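Local coordinates for glycoside hydrolase family 81 (Clostridium thermocellum, PDB 6FOP), which probably hydrolyses beta-1,3-glucans such as laminarin, as a family 81 glycoside hydrolase of the Clostridium thermocellum cellulosome, at residues A[674-679]-A[683-688]; A[529-534]-A[585-590]; A[180-183]-A[189-192]; A[278-281]-A[286-289]; A[324-329]-A[644-649]. All blocks are in the same frame, centred on the assembly; numbering follows the deposited sequence.

Interaction 1 of 5, residues A[674-679]-A[683-688]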
# COMPACT_ATOMS: atom_id res chain seq x y z
N SER A 674 18.75 3.16 14.45
CA SER A 674 17.89 4.32 14.75
C SER A 674 18.66 5.29 15.63
O SER A 674 19.56 4.88 16.40
CB SER A 674 16.55 3.94 15.39
OG SER A 674 15.69 3.29 14.47
N VAL A 675 18.30 6.56 15.53
CA VAL A 675 18.89 7.62 16.34
C VAL A 675 17.81 8.27 17.16
O VAL A 675 16.70 8.53 16.67
CB VAL A 675 19.60 8.68 15.48
CG1 VAL A 675 20.32 9.71 16.35
CG2 VAL A 675 20.59 7.99 14.52
N PHE A 676 18.13 8.51 18.42
CA PHE A 676 17.23 9.11 19.40
C PHE A 676 17.88 10.38 19.95
O PHE A 676 19.11 10.49 19.99
CB PHE A 676 16.95 8.12 20.53
CG PHE A 676 16.39 6.80 20.07
CD1 PHE A 676 17.21 5.79 19.60
CD2 PHE A 676 15.02 6.59 20.06
CE1 PHE A 676 16.69 4.60 19.14
CE2 PHE A 676 14.48 5.40 19.60
CZ PHE A 676 15.32 4.40 19.15
N ASN A 677 17.05 11.33 20.39
CA ASN A 677 17.52 12.64 20.84
C ASN A 677 16.74 13.03 22.08
O ASN A 677 15.52 13.22 22.00
CB ASN A 677 17.33 13.65 19.72
CG ASN A 677 17.94 15.00 20.00
OD1 ASN A 677 18.00 15.43 21.14
ND2 ASN A 677 18.36 15.68 18.94
N LYS A 678 17.43 13.11 23.22
CA LYS A 678 16.85 13.56 24.49
C LYS A 678 17.52 14.86 24.86
O LYS A 678 18.70 14.87 25.16
CB LYS A 678 17.06 12.50 25.59
CG LYS A 678 16.27 12.81 26.86
CD LYS A 678 16.52 11.77 27.93
CE LYS A 678 15.86 12.15 29.24
NZ LYS A 678 14.37 12.12 29.17
N ASN A 679 16.77 15.96 24.77
CA ASN A 679 17.30 17.27 25.13
C ASN A 679 18.65 17.57 24.50
O ASN A 679 19.59 18.01 25.18
CB ASN A 679 17.37 17.40 26.66
CG ASN A 679 16.01 17.20 27.31
OD1 ASN A 679 14.97 17.65 26.80
ND2 ASN A 679 16.01 16.51 28.44
N THR A 683 21.49 9.40 21.12
CA THR A 683 21.86 8.01 21.33
C THR A 683 21.67 7.27 20.00
O THR A 683 20.63 7.41 19.32
CB THR A 683 21.07 7.34 22.47
OG1 THR A 683 21.34 8.03 23.69
CG2 THR A 683 21.46 5.89 22.62
N TYR A 684 22.68 6.50 19.63
CA TYR A 684 22.75 5.82 18.36
C TYR A 684 22.63 4.33 18.62
O TYR A 684 23.35 3.79 19.48
CB TYR A 684 24.09 6.13 17.72
CG TYR A 684 24.40 7.60 17.56
CD1 TYR A 684 24.90 8.35 18.60
CD2 TYR A 684 24.20 8.24 16.34
CE1 TYR A 684 25.18 9.69 18.47
CE2 TYR A 684 24.48 9.59 16.20
CZ TYR A 684 24.97 10.31 17.27
OH TYR A 684 25.27 11.64 17.14
N VAL A 685 21.74 3.65 17.92
CA VAL A 685 21.50 2.23 18.09
C VAL A 685 21.67 1.55 16.75
O VAL A 685 21.09 2.00 15.75
CB VAL A 685 20.11 1.92 18.64
CG1 VAL A 685 19.95 0.43 18.90
CG2 VAL A 685 19.84 2.77 19.89
N VAL A 686 22.48 0.51 16.70
CA VAL A 686 22.70 -0.27 15.47
C VAL A 686 22.49 -1.75 15.77
O VAL A 686 22.92 -2.24 16.82
CB VAL A 686 24.13 -0.09 14.97
CG1 VAL A 686 24.45 -1.00 13.79
CG2 VAL A 686 24.38 1.36 14.61
N TYR A 687 21.90 -2.49 14.83
CA TYR A 687 21.92 -3.93 14.87
C TYR A 687 22.72 -4.43 13.68
O TYR A 687 22.45 -4.06 12.53
CB TYR A 687 20.53 -4.57 14.89
CG TYR A 687 20.67 -6.06 15.16
CD1 TYR A 687 20.94 -6.52 16.44
CD2 TYR A 687 20.66 -6.99 14.15
CE1 TYR A 687 21.17 -7.85 16.70
CE2 TYR A 687 20.89 -8.34 14.41
CZ TYR A 687 21.13 -8.77 15.69
OH TYR A 687 21.37 -10.09 15.97
N ASN A 688 23.71 -5.28 13.94
CA ASN A 688 24.48 -5.95 12.89
C ASN A 688 24.01 -7.38 12.78
O ASN A 688 24.34 -8.20 13.63
CB ASN A 688 25.97 -5.88 13.23
CG ASN A 688 26.86 -6.54 12.21
OD1 ASN A 688 26.40 -7.09 11.18
ND2 ASN A 688 28.16 -6.50 12.48
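Ser674 opens the pairing with Val685, and the two residues exchange backbone bonds in both directions: Ser674 N donates to Val685 O at 2.9 Å, and Val685 N returns a bond of the same length to Ser674 O. This is a hydrogen-bonded pair of an antiparallel beta hairpin whose strand segments run 160° apart. One residue on, Val675 forms a non-hydrogen-bonded pair with Tyr684. Their side chains lie alongside each other on the same face, with both methyls of Val675 near CD2 of the Tyr684 ring, approached obliquely; CG2 of Val675 is 4.1 Å from CD2 of Tyr684. The CA of Val675 also leans on Thr683 O, a CA-H...O contact of 3.5 Å. Phe676 pairs with Thr683, again with two backbone bonds, and the straighter of them, Phe676 N to Thr683 O, has an N-H...O angle of 167°. The Phe676 ring stands beside the backbone N (chi1 -57°), which carries it back over the strand to the diagonal neighbour Val685: CE1 of Phe676 touches CG2 of Val685 at 3.7 Å, while Thr683 O lies at the ring edge. Beyond Phe676 the strand runs on to Lys678, and the chain turns at Asn679 into strand 681-688. On the Phe676 face, Leu656 and Leu659 of helix 646-659 cover the hairpin together with Leu586; on the Tyr684 face the phenol meets Phe698 edge-to-face and its OH bonds to Asp700. Strand 710-715 extends the sheet beside 681-688, and strand 661-662 flanks 673-678 at the other side.

Interaction 2 of 5, residues A[529-534]-A[585-590]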
# COMPACT_ATOMS: atom_id res chain seq x y z
N GLU A 529 5.84 7.22 3.52
CA GLU A 529 5.68 8.54 2.87
C GLU A 529 4.21 8.79 2.51
O GLU A 529 3.68 9.90 2.74
CB GLU A 529 6.53 8.63 1.61
CG GLU A 529 8.01 8.69 1.87
CD GLU A 529 8.48 10.02 2.45
OE1 GLU A 529 7.86 11.08 2.20
OE2 GLU A 529 9.52 10.01 3.12
N ALA A 530 3.52 7.77 1.99
CA ALA A 530 2.10 7.90 1.67
C ALA A 530 1.26 8.12 2.94
O ALA A 530 0.35 8.96 2.97
CB ALA A 530 1.60 6.69 0.89
N VAL A 531 1.56 7.38 4.00
CA VAL A 531 0.86 7.49 5.26
C VAL A 531 0.93 8.90 5.83
O VAL A 531 -0.07 9.46 6.29
CB VAL A 531 1.38 6.43 6.25
CG1 VAL A 531 0.93 6.72 7.66
CG2 VAL A 531 0.88 5.09 5.83
N CYS A 532 2.12 9.49 5.76
CA CYS A 532 2.30 10.84 6.25
C CYS A 532 1.43 11.88 5.54
O CYS A 532 1.15 12.94 6.09
CB CYS A 532 3.77 11.22 6.23
SG CYS A 532 4.76 10.31 7.42
N ASN A 533 1.03 11.58 4.30
CA ASN A 533 0.10 12.41 3.56
C ASN A 533 -1.37 12.04 3.73
O ASN A 533 -2.16 12.89 4.17
CB ASN A 533 0.49 12.38 2.07
CG ASN A 533 1.73 13.19 1.82
OD1 ASN A 533 1.68 14.42 1.77
ND2 ASN A 533 2.85 12.52 1.66
N TYR A 534 -1.75 10.82 3.36
CA TYR A 534 -3.17 10.49 3.15
C TYR A 534 -3.87 10.03 4.42
O TYR A 534 -5.08 10.07 4.49
CB TYR A 534 -3.35 9.50 1.98
CG TYR A 534 -2.52 9.93 0.78
CD1 TYR A 534 -2.69 11.19 0.20
CD2 TYR A 534 -1.52 9.12 0.29
CE1 TYR A 534 -1.88 11.63 -0.83
CE2 TYR A 534 -0.70 9.53 -0.73
CZ TYR A 534 -0.87 10.79 -1.30
OH TYR A 534 -0.03 11.21 -2.32
N SER A 585 8.28 1.32 14.07
CA SER A 585 7.15 2.26 14.15
C SER A 585 7.54 3.66 14.56
O SER A 585 6.67 4.51 14.77
CB SER A 585 6.05 1.74 15.07
OG SER A 585 5.48 0.54 14.61
N LEU A 586 8.83 3.95 14.62
CA LEU A 586 9.25 5.28 14.99
C LEU A 586 8.78 6.35 14.00
O LEU A 586 8.68 7.52 14.36
CB LEU A 586 10.75 5.36 15.20
CG LEU A 586 11.31 4.49 16.36
CD1 LEU A 586 12.83 4.46 16.35
CD2 LEU A 586 10.79 4.96 17.72
N TYR A 587 8.48 5.94 12.75
CA TYR A 587 7.94 6.87 11.77
C TYR A 587 6.71 7.59 12.25
O TYR A 587 6.45 8.69 11.79
CB TYR A 587 7.61 6.16 10.43
CG TYR A 587 6.40 5.27 10.49
CD1 TYR A 587 5.12 5.78 10.20
CD2 TYR A 587 6.49 3.95 10.91
CE1 TYR A 587 3.99 4.98 10.32
CE2 TYR A 587 5.38 3.16 11.05
CZ TYR A 587 4.11 3.67 10.75
OH TYR A 587 3.00 2.87 10.88
N LEU A 588 5.96 6.99 13.17
CA LEU A 588 4.77 7.65 13.68
C LEU A 588 5.08 9.01 14.31
O LEU A 588 4.23 9.89 14.34
CB LEU A 588 4.10 6.77 14.74
CG LEU A 588 3.45 5.48 14.24
CD1 LEU A 588 3.03 4.60 15.40
CD2 LEU A 588 2.25 5.82 13.34
N GLY A 589 6.30 9.13 14.82
CA GLY A 589 6.77 10.31 15.50
C GLY A 589 7.60 11.28 14.68
O GLY A 589 8.27 12.14 15.24
N LYS A 590 7.51 11.19 13.34
CA LYS A 590 8.22 12.18 12.49
C LYS A 590 8.01 13.61 12.93
O LYS A 590 8.95 14.42 12.93
CB LYS A 590 7.77 12.03 11.04
CG LYS A 590 8.46 10.92 10.29
CD LYS A 590 8.12 11.11 8.81
CE LYS A 590 8.69 10.03 7.94
NZ LYS A 590 10.13 10.24 7.63
O HOH W 1 9.35 11.75 5.31
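The CA atoms of Cys532 and Lys590 stand 8.7 Å apart, so the end of helix 514-534 and the chain around the 3-10 turn 586-588 meet through side chains. Cys532 and Lys590 make the closest approach. The sulfur lies against the aliphatic part of the lysine, with SG of Cys532 3.7 Å from CD of Lys590 and slightly farther from CE. Lys590 runs extended as far as CE and then bends at its last torsion (chi4 -80°), which swings the ammonium group off the sulfur and in the direction of Glu529. The two charges do not meet directly: OE2 of Glu529 and NZ of Lys590 are 4.6 Å apart, beyond a salt bridge. A single water spans the gap, donating to OE2 of Glu529 at 2.8 Å and accepting from NZ of Lys590 at 2.9 Å. Both segments belong to the family 81 C-terminal domain, of the six-hairpin clan and an (alpha/alpha)6 barrel in this family; residues 585-590 lie in the connection between helices 570-575 and 592-606. Deeper in, CG1 of Val531 rests 4.4 Å from CE1 of Tyr587, a looser apolar touch. The Tyr587 ring is wedged there among Tyr524 and Val528 of helix 514-534 and Ser495 and Ile498 of helix 494-511, and Val531 packs on Ile498 as well. CG of Leu588 lies over one face of the ring, toward its rim. At the helix end, ND2 of Asn533 folds back to donate to Glu529 O at 3.0 Å, while its OD1 accepts from Arg269.

Interaction 3 of 5, residues A[180-183]-A[189-192]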
# COMPACT_ATOMS: atom_id res chain seq x y z
N SER A 180 -10.79 12.27 -39.40
CA SER A 180 -12.07 11.95 -38.79
C SER A 180 -13.05 13.11 -38.99
O SER A 180 -12.65 14.25 -39.23
CB SER A 180 -11.92 11.71 -37.29
OG SER A 180 -11.05 10.62 -37.02
N LYS A 181 -14.32 12.78 -38.86
CA LYS A 181 -15.38 13.76 -38.80
C LYS A 181 -16.21 13.50 -37.57
O LYS A 181 -16.09 12.43 -36.96
CB LYS A 181 -16.28 13.69 -40.06
CG LYS A 181 -15.52 13.85 -41.37
CD LYS A 181 -14.98 15.27 -41.53
CE LYS A 181 -14.77 15.66 -43.00
NZ LYS A 181 -13.49 15.13 -43.51
N TRP A 182 -17.06 14.45 -37.21
CA TRP A 182 -17.92 14.30 -36.03
C TRP A 182 -19.36 14.54 -36.39
O TRP A 182 -19.68 15.50 -37.07
CB TRP A 182 -17.53 15.26 -34.92
CG TRP A 182 -16.07 15.24 -34.52
CD1 TRP A 182 -15.08 15.97 -35.08
CD2 TRP A 182 -15.45 14.49 -33.45
NE1 TRP A 182 -13.89 15.72 -34.46
CE2 TRP A 182 -14.09 14.83 -33.44
CE3 TRP A 182 -15.92 13.57 -32.48
CZ2 TRP A 182 -13.18 14.29 -32.53
CZ3 TRP A 182 -15.00 13.04 -31.57
CH2 TRP A 182 -13.66 13.40 -31.62
N GLN A 183 -20.22 13.63 -35.93
CA GLN A 183 -21.65 13.72 -36.15
C GLN A 183 -22.30 13.93 -34.80
O GLN A 183 -21.87 13.36 -33.77
CB GLN A 183 -22.19 12.41 -36.72
CG GLN A 183 -21.92 12.20 -38.20
CD GLN A 183 -22.61 10.96 -38.76
OE1 GLN A 183 -23.43 10.31 -38.08
NE2 GLN A 183 -22.28 10.62 -40.00
N THR A 189 -25.17 13.10 -27.86
CA THR A 189 -24.27 12.03 -28.30
C THR A 189 -23.48 12.48 -29.52
O THR A 189 -24.08 12.85 -30.55
CB THR A 189 -25.04 10.72 -28.62
OG1 THR A 189 -25.62 10.20 -27.42
CG2 THR A 189 -24.12 9.65 -29.19
N ILE A 190 -22.16 12.45 -29.42
CA ILE A 190 -21.31 12.80 -30.54
C ILE A 190 -20.64 11.52 -31.00
O ILE A 190 -19.98 10.85 -30.19
CB ILE A 190 -20.24 13.86 -30.16
CG1 ILE A 190 -20.93 15.12 -29.62
CG2 ILE A 190 -19.34 14.18 -31.34
CD1 ILE A 190 -20.00 16.25 -29.19
N THR A 191 -20.77 11.23 -32.29
CA THR A 191 -20.13 10.05 -32.89
C THR A 191 -18.93 10.49 -33.69
O THR A 191 -19.01 11.43 -34.49
CB THR A 191 -21.13 9.25 -33.74
OG1 THR A 191 -22.23 8.86 -32.90
CG2 THR A 191 -20.49 8.01 -34.35
N CYS A 192 -17.80 9.82 -33.45
CA CYS A 192 -16.59 10.09 -34.19
C CYS A 192 -16.57 9.18 -35.41
O CYS A 192 -16.50 7.95 -35.25
CB CYS A 192 -15.37 9.82 -33.32
SG CYS A 192 -13.83 10.15 -34.17
O HOH W 2 -24.09 10.88 -32.71
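Cys192 sets its sulfur over one face of the Trp182 indole, with SG of Cys192 4.2 Å from the centroid of the six-membered ring and only 16° off its normal. This is a sulfur-aromatic contact, and the sulfur reaches it because it stands opposite the backbone N of Cys192 (chi1 -179°). The CB of the same cysteine adds a carbon contact, lying 3.7 Å from CZ3 of Trp182. Ile190 meets the indole differently: its CG2 branch comes obliquely to the benzo part, 3.7 Å from CE3 of Trp182. Beside the sulfur, roughly at right angles to its direction to the ring, CB of Ser180 lies 4.0 Å from SG of Cys192. Trp182 and Cys192 form a non-hydrogen-bonded pair of an antiparallel beta hairpin, strands 181-183 and 189-193, at the margin of a seven-stranded sheet in which 181-183 is an outermost strand. Phe201 of strand 200-206 packs on both residues, so the indole and the sulfur face inward, and NE1 of Trp182 is satisfied by Ser160 O. The next pair, Gln183 with Thr191, turns its side chains to the other face. Gln183 N donates to Thr191 O almost straight, at 175°, and Thr191 N answers to Gln183 O at 2.8 Å; both donors lie in the plane of the carbonyl they meet. A water beside this pair is held by Thr189 O at 2.9 Å and by OG1 of Thr191 at 2.8 Å, with a weak third bond to Gln183 O. Thr189 itself lies near a bound magnesium ion whose site includes Asp146.

Interaction 4 of 5, residues A[278-281]-A[286-289]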
# COMPACT_ATOMS: atom_id res chain seq x y z
N PRO A 278 2.75 23.85 -15.85
CA PRO A 278 1.83 24.70 -15.09
C PRO A 278 0.58 24.00 -14.60
O PRO A 278 -0.08 24.46 -13.65
CB PRO A 278 1.45 25.80 -16.10
CG PRO A 278 2.51 25.78 -17.13
CD PRO A 278 2.99 24.37 -17.21
N TYR A 279 0.22 22.91 -15.24
CA TYR A 279 -1.08 22.31 -15.06
C TYR A 279 -1.17 21.48 -13.79
O TYR A 279 -0.26 20.70 -13.48
CB TYR A 279 -1.39 21.40 -16.24
CG TYR A 279 -1.19 22.04 -17.58
CD1 TYR A 279 -1.81 23.25 -17.91
CD2 TYR A 279 -0.37 21.43 -18.53
CE1 TYR A 279 -1.63 23.82 -19.16
CE2 TYR A 279 -0.19 22.00 -19.77
CZ TYR A 279 -0.82 23.20 -20.07
OH TYR A 279 -0.66 23.76 -21.31
N THR A 280 -2.28 21.65 -13.07
CA THR A 280 -2.55 20.84 -11.88
C THR A 280 -3.98 20.33 -11.93
O THR A 280 -4.83 20.89 -12.67
CB THR A 280 -2.36 21.64 -10.58
OG1 THR A 280 -3.26 22.75 -10.55
CG2 THR A 280 -0.94 22.13 -10.44
N TYR A 281 -4.25 19.30 -11.14
CA TYR A 281 -5.60 18.79 -10.91
C TYR A 281 -5.88 18.75 -9.42
O TYR A 281 -5.02 18.30 -8.64
CB TYR A 281 -5.80 17.40 -11.50
CG TYR A 281 -5.59 17.35 -13.00
CD1 TYR A 281 -6.61 17.74 -13.86
CD2 TYR A 281 -4.37 17.00 -13.54
CE1 TYR A 281 -6.42 17.71 -15.23
CE2 TYR A 281 -4.19 16.98 -14.92
CZ TYR A 281 -5.22 17.38 -15.75
OH TYR A 281 -5.02 17.33 -17.11
N GLY A 286 -5.33 15.38 -2.88
CA GLY A 286 -4.65 16.66 -2.93
C GLY A 286 -4.41 17.11 -4.35
O GLY A 286 -4.98 16.58 -5.32
N ILE A 287 -3.51 18.07 -4.49
CA ILE A 287 -3.17 18.59 -5.80
C ILE A 287 -2.25 17.58 -6.48
O ILE A 287 -1.24 17.16 -5.89
CB ILE A 287 -2.43 19.93 -5.69
CG1 ILE A 287 -3.35 20.99 -5.07
CG2 ILE A 287 -1.86 20.38 -7.02
CD1 ILE A 287 -4.60 21.31 -5.82
N MET A 288 -2.61 17.18 -7.70
CA MET A 288 -1.71 16.44 -8.58
C MET A 288 -1.02 17.43 -9.47
O MET A 288 -1.68 18.21 -10.15
CB MET A 288 -2.44 15.36 -9.40
CG MET A 288 -2.94 14.21 -8.55
SD MET A 288 -3.72 12.88 -9.48
CE MET A 288 -2.32 11.81 -9.83
N LYS A 289 0.30 17.42 -9.46
CA LYS A 289 1.10 18.18 -10.40
C LYS A 289 1.29 17.36 -11.67
O LYS A 289 0.95 16.18 -11.73
CB LYS A 289 2.45 18.60 -9.79
CG LYS A 289 2.29 19.56 -8.62
CD LYS A 289 3.66 20.10 -8.19
CE LYS A 289 3.51 21.04 -7.02
NZ LYS A 289 4.85 21.56 -6.62
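A beta hairpin joins Tyr281 to Met288 in a three-stranded antiparallel sheet, where strand 280-283 is the outermost strand and 286-292 the middle one, with 260-263 beyond it. The touching parts run 157° apart. Tyr281 and Met288 are a hydrogen-bonded pair: Tyr281 N donates to Met288 O at 3.0 Å, and Met288 N donates to Tyr281 O at 2.8 Å, each with an N-H...O angle of 164°. Their side chains share the buried face, yet touch each other only near the backbone, CB of Tyr281 lying 4.5 Å from CB of Met288. From there they diverge. Tyr281 reaches Pro132 and Pro207, and its OH bonds to Val205 O and to the hydroxyl of Tyr217; Met288, bent at its last torsion (chi3 90°), packs on Tyr264. Parts of the chain that precede the hairpin thus pack on this face. The opposite face is more open to solvent and carries Thr280, Ile287 and Lys289. Lys289 extends its chain and makes a cation-pi contact with Trp268, whose NE1 also donates to Ile287 O. Gly286, at the start of the returning strand, accepts through its O from OG1 of Thr283. Backbone C-H groups supplement the ladder, as where CA of Ile287 lies 3.4 Å from Tyr281 O. Across the solvent-facing side the two branched residues meet diagonally, the CG2 methyl of Ile287 lying 3.8 Å from CB of Thr280.

Interaction 5 of 5, residues A[324-329]-A[644-649]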
# COMPACT_ATOMS: atom_id res chain seq x y z
N ILE A 324 7.09 -10.27 31.74
CA ILE A 324 7.56 -11.32 30.83
C ILE A 324 7.08 -12.70 31.30
O ILE A 324 6.59 -13.48 30.50
CB ILE A 324 9.07 -11.23 30.63
CG1 ILE A 324 9.42 -10.03 29.73
CG2 ILE A 324 9.65 -12.53 30.07
CD1 ILE A 324 8.99 -10.17 28.27
N ASN A 325 7.20 -12.97 32.60
CA ASN A 325 6.69 -14.25 33.13
C ASN A 325 5.19 -14.39 32.98
O ASN A 325 4.69 -15.49 32.70
CB ASN A 325 7.11 -14.44 34.59
CG ASN A 325 8.57 -14.81 34.72
OD1 ASN A 325 9.16 -15.43 33.84
ND2 ASN A 325 9.16 -14.44 35.84
N GLU A 326 4.46 -13.29 33.17
CA GLU A 326 3.01 -13.33 33.01
C GLU A 326 2.67 -13.69 31.55
O GLU A 326 1.79 -14.51 31.31
CB GLU A 326 2.39 -11.98 33.45
CG GLU A 326 2.46 -11.78 34.97
CD GLU A 326 2.15 -10.38 35.48
OE1 GLU A 326 1.91 -9.46 34.67
OE2 GLU A 326 2.15 -10.19 36.74
N LEU A 327 3.36 -13.08 30.60
CA LEU A 327 3.14 -13.40 29.20
C LEU A 327 3.55 -14.83 28.88
O LEU A 327 2.88 -15.51 28.09
CB LEU A 327 3.87 -12.40 28.31
CG LEU A 327 3.72 -12.64 26.81
CD1 LEU A 327 2.27 -12.53 26.34
CD2 LEU A 327 4.61 -11.69 26.07
N ALA A 328 4.66 -15.30 29.46
CA ALA A 328 5.12 -16.65 29.18
C ALA A 328 4.09 -17.71 29.56
O ALA A 328 3.98 -18.73 28.88
CB ALA A 328 6.46 -16.91 29.85
N LEU A 329 3.32 -17.46 30.61
CA LEU A 329 2.23 -18.39 30.96
C LEU A 329 1.18 -18.53 29.86
O LEU A 329 0.50 -19.57 29.79
CB LEU A 329 1.53 -17.97 32.25
CG LEU A 329 2.38 -18.09 33.51
CD1 LEU A 329 1.60 -17.50 34.67
CD2 LEU A 329 2.82 -19.52 33.81
N GLU A 644 -0.75 -6.91 21.99
CA GLU A 644 0.25 -6.23 22.80
C GLU A 644 0.50 -7.01 24.12
O GLU A 644 -0.25 -7.92 24.47
CB GLU A 644 -0.25 -4.83 23.16
CG GLU A 644 0.37 -3.74 22.39
CD GLU A 644 1.91 -3.71 22.42
OE1 GLU A 644 2.63 -4.21 23.33
OE2 GLU A 644 2.41 -3.15 21.48
N SER A 645 1.56 -6.61 24.81
CA SER A 645 1.85 -7.15 26.14
C SER A 645 2.25 -6.01 27.05
O SER A 645 2.82 -5.02 26.62
CB SER A 645 2.97 -8.20 26.07
OG SER A 645 4.22 -7.69 25.67
N LYS A 646 2.02 -6.20 28.35
CA LYS A 646 2.51 -5.24 29.32
C LYS A 646 4.03 -5.07 29.19
O LYS A 646 4.54 -3.95 29.25
CB LYS A 646 2.19 -5.68 30.76
CG LYS A 646 0.70 -5.77 31.04
CD LYS A 646 0.36 -6.15 32.46
CE LYS A 646 -1.12 -6.41 32.57
NZ LYS A 646 -1.61 -6.53 33.97
N ALA A 647 4.75 -6.19 29.01
CA ALA A 647 6.20 -6.11 28.91
C ALA A 647 6.62 -5.22 27.74
O ALA A 647 7.44 -4.33 27.89
CB ALA A 647 6.79 -7.49 28.75
N HIS A 648 6.05 -5.47 26.56
CA HIS A 648 6.47 -4.71 25.38
C HIS A 648 6.05 -3.23 25.47
O HIS A 648 6.84 -2.34 25.13
CB HIS A 648 5.90 -5.37 24.13
CG HIS A 648 6.20 -4.64 22.87
ND1 HIS A 648 5.23 -4.01 22.14
CD2 HIS A 648 7.37 -4.38 22.24
CE1 HIS A 648 5.77 -3.46 21.07
NE2 HIS A 648 7.06 -3.67 21.10
N THR A 649 4.83 -2.98 25.95
CA THR A 649 4.33 -1.60 26.11
C THR A 649 5.21 -0.81 27.05
O THR A 649 5.64 0.30 26.74
CB THR A 649 2.87 -1.62 26.59
OG1 THR A 649 2.04 -2.18 25.56
CG2 THR A 649 2.38 -0.24 26.98
O HOH W 3 0.46 -7.40 35.69
O HOH W 4 -0.50 -9.79 33.54
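Helix 317-329 packs here against the capped N-terminus of helix 646-659, two helices of the glycosyl hydrolase family 81 C-terminal domain that lie more than 300 residues apart in sequence. Ile324 makes the tightest touch: its CD1 tip is 3.5 Å from CB of Ala647, and the small alanine lets the backbones come to 5.7 Å between their CA atoms. One turn on, Leu327 places CD2 3.9 Å from CB of Ser645. Ser645 is the N-cap; its OG sits between the backbone N and carbonyl carbon (chi1 65°) and accepts from His648 N at 3.0 Å. Behind it, OE1 of Glu644 takes two bonds, from Ser645 N and from ND1 of His648 at 2.9 Å, the latter through its syn lone pair and in the plane of the imidazole. Helices 339-359 and 362-379 close over Ile324 and Leu327. At the edge, Glu326 and Lys646 stay 4.6 Å apart between OE1 and NZ. One water links them firmly, 2.7 Å from OE1 of Glu326 and 2.8 Å from NZ of Lys646, while a second is weak on the lysine side; Arg322 pairs with OE2 of Glu326, and Glu636 O takes NZ of Lys646. The helices thus meet through apolar groups inside and hydrated charges outside, and the ND1-H bond to a carboxylate would tend to polarise the His648 ring.

Overall arrangement
Interactions 1, 3 and 4 are antiparallel hairpins held by paired backbone bonds, whereas interactions 2 and 5 join elements distant in sequence through side chains and bridging water alone. Interactions 1, 2 and 5 are buried; interactions 3 and 4 are partly exposed, each with one face packed inward. Interactions 1 and 2 touch through Leu586, which meets Ser674 and Phe676, so the C-terminal sheet rests on the connection that carries 585-590. Interaction 1 also leans on helix 646-659, whose start belongs to interaction 5. Interaction 2 is nested inside the long loop closed by interaction 5, while interaction 3 lies remote, its centre about 71 Å from that of interaction 5.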